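Local coordinates for hypothetical protein (Pseudomonas aeruginosa, PDB 4HSP), which is of unknown function but is a DUF3299 family protein with a curled beta-sheet consistent with an OB-like barrel, at residues A[75-80]-A[115-120]. Sequence-based numbering, arbitrary orientation.
Sequences TEFLLV and FWVEGT
Val117 meets both Phe77 and Leu79 with a single methyl, CG2, and everything that joins 75-80 to 115-120 is apolar. Against the leucine the approach is tip to tip: CD1 of Leu79 lies 3.8 Å from CG2 of Val117, while the other branch, CD2 of Leu79, is 3.9 Å from both CG2 and CB of Val117. The isopropyl end of Leu79 thus straddles the valine methyl. With CG anti to the backbone N (chi1 -172°), the leucine points its two methyls at the valine.

The aromatic contact is of a different kind. Phe77 presents its ring edge, and CG2 of Val117 sits in the ring plane, 4.0 Å from CZ and 4.1 Å from CE1 of Phe77, so the methyl does not cover a face; the ring and the valine reach across from facing strands. Between the two strands, the nearest alpha carbons, those of Leu79 and Val117, are 8.2 Å apart.

That spacing leaves room for side chains to meet between two strands that are not bonded to each other. Strands 73-80 and 115-118 both pair antiparallel with the long strand 55-68, and the curled sheet brings their inner faces together in the buried interior, consistent with the OB clan to which the family belongs. Trp116, on the same strand as Val117, meets His26 of the second subunit edge-to-face.

Other apolar residues pack on the same side chains. Val100 touches both Phe77 and Val117, Ile63 packs on Phe77, and Ala139 on Val117.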
# COMPACT_ATOMS: atom_id res chain seq x y z
N THR A 75 7.40 -5.63 16.04
CA THR A 75 7.25 -6.03 17.44
C THR A 75 7.14 -4.83 18.37
O THR A 75 6.79 -5.02 19.53
CB THR A 75 8.40 -6.95 17.82
OG1 THR A 75 9.64 -6.30 17.49
CG2 THR A 75 8.30 -8.32 17.15
N GLU A 76 7.43 -3.61 17.89
CA GLU A 76 7.29 -2.36 18.65
C GLU A 76 6.68 -1.32 17.74
O GLU A 76 7.13 -1.14 16.61
CB GLU A 76 8.60 -1.86 19.29
CG GLU A 76 9.10 -2.72 20.44
CD GLU A 76 10.38 -2.28 21.13
OE1 GLU A 76 10.49 -1.08 21.49
OE2 GLU A 76 11.25 -3.15 21.37
N PHE A 77 5.63 -0.67 18.19
CA PHE A 77 4.96 0.31 17.36
C PHE A 77 4.14 1.30 18.16
O PHE A 77 3.84 1.06 19.32
CB PHE A 77 4.05 -0.40 16.35
CG PHE A 77 2.95 -1.25 16.92
CD1 PHE A 77 1.69 -0.70 17.18
CD2 PHE A 77 3.13 -2.62 17.12
CE1 PHE A 77 0.65 -1.49 17.65
CE2 PHE A 77 2.09 -3.41 17.59
CZ PHE A 77 0.84 -2.84 17.84
N LEU A 78 3.73 2.40 17.49
CA LEU A 78 2.77 3.35 18.04
C LEU A 78 1.39 3.00 17.51
O LEU A 78 1.24 2.77 16.31
CB LEU A 78 3.12 4.81 17.70
CG LEU A 78 4.51 5.36 18.05
CD1 LEU A 78 4.68 6.79 17.49
CD2 LEU A 78 4.80 5.33 19.58
N LEU A 79 0.40 2.90 18.41
CA LEU A 79 -1.01 2.74 18.09
C LEU A 79 -1.59 4.14 18.12
O LEU A 79 -1.42 4.88 19.09
CB LEU A 79 -1.75 1.80 19.07
CG LEU A 79 -3.18 1.42 18.68
CD1 LEU A 79 -3.19 0.56 17.36
CD2 LEU A 79 -3.85 0.69 19.82
N VAL A 80 -2.17 4.53 16.99
CA VAL A 80 -2.72 5.87 16.75
C VAL A 80 -4.18 5.72 16.25
O VAL A 80 -4.54 4.67 15.70
CB VAL A 80 -1.81 6.63 15.74
CG1 VAL A 80 -0.45 6.98 16.37
CG2 VAL A 80 -1.62 5.81 14.47
N PHE A 115 -6.36 -2.24 13.33
CA PHE A 115 -6.28 -3.42 14.19
C PHE A 115 -6.92 -3.19 15.53
O PHE A 115 -7.13 -2.05 15.91
CB PHE A 115 -4.81 -3.79 14.44
CG PHE A 115 -4.08 -4.34 13.24
CD1 PHE A 115 -3.51 -3.48 12.31
CD2 PHE A 115 -3.94 -5.70 13.07
CE1 PHE A 115 -2.84 -3.98 11.19
CE2 PHE A 115 -3.27 -6.20 11.94
CZ PHE A 115 -2.73 -5.34 11.02
N TRP A 116 -7.23 -4.28 16.24
CA TRP A 116 -7.60 -4.36 17.64
C TRP A 116 -6.32 -4.76 18.40
O TRP A 116 -5.71 -5.77 18.06
CB TRP A 116 -8.73 -5.39 17.91
CG TRP A 116 -10.09 -4.93 17.48
CD1 TRP A 116 -10.81 -5.36 16.40
CD2 TRP A 116 -10.87 -3.89 18.09
NE1 TRP A 116 -11.96 -4.62 16.27
CE2 TRP A 116 -12.02 -3.71 17.30
CE3 TRP A 116 -10.69 -3.08 19.23
CZ2 TRP A 116 -13.02 -2.79 17.63
CZ3 TRP A 116 -11.67 -2.16 19.55
CH2 TRP A 116 -12.80 -1.99 18.74
N VAL A 117 -5.87 -3.93 19.35
CA VAL A 117 -4.72 -4.25 20.20
C VAL A 117 -5.25 -4.50 21.64
O VAL A 117 -5.78 -3.58 22.26
CB VAL A 117 -3.58 -3.19 20.18
CG1 VAL A 117 -2.47 -3.59 21.12
CG2 VAL A 117 -3.04 -2.95 18.77
N GLU A 118 -5.10 -5.72 22.13
CA GLU A 118 -5.48 -6.14 23.49
C GLU A 118 -4.25 -6.41 24.30
O GLU A 118 -3.32 -7.04 23.79
CB GLU A 118 -6.33 -7.43 23.46
CG GLU A 118 -7.55 -7.38 22.56
CD GLU A 118 -8.34 -8.67 22.43
OE1 GLU A 118 -8.25 -9.51 23.36
OE2 GLU A 118 -9.06 -8.83 21.42
N GLY A 119 -4.26 -6.05 25.57
CA GLY A 119 -3.15 -6.34 26.47
C GLY A 119 -3.14 -5.55 27.75
O GLY A 119 -4.10 -4.85 28.04
N THR A 120 -2.07 -5.66 28.54
CA THR A 120 -1.91 -4.92 29.80
C THR A 120 -1.63 -3.47 29.45
O THR A 120 -0.71 -3.18 28.67
CB THR A 120 -0.83 -5.57 30.69
OG1 THR A 120 -1.12 -6.96 30.82
CG2 THR A 120 -0.72 -4.91 32.06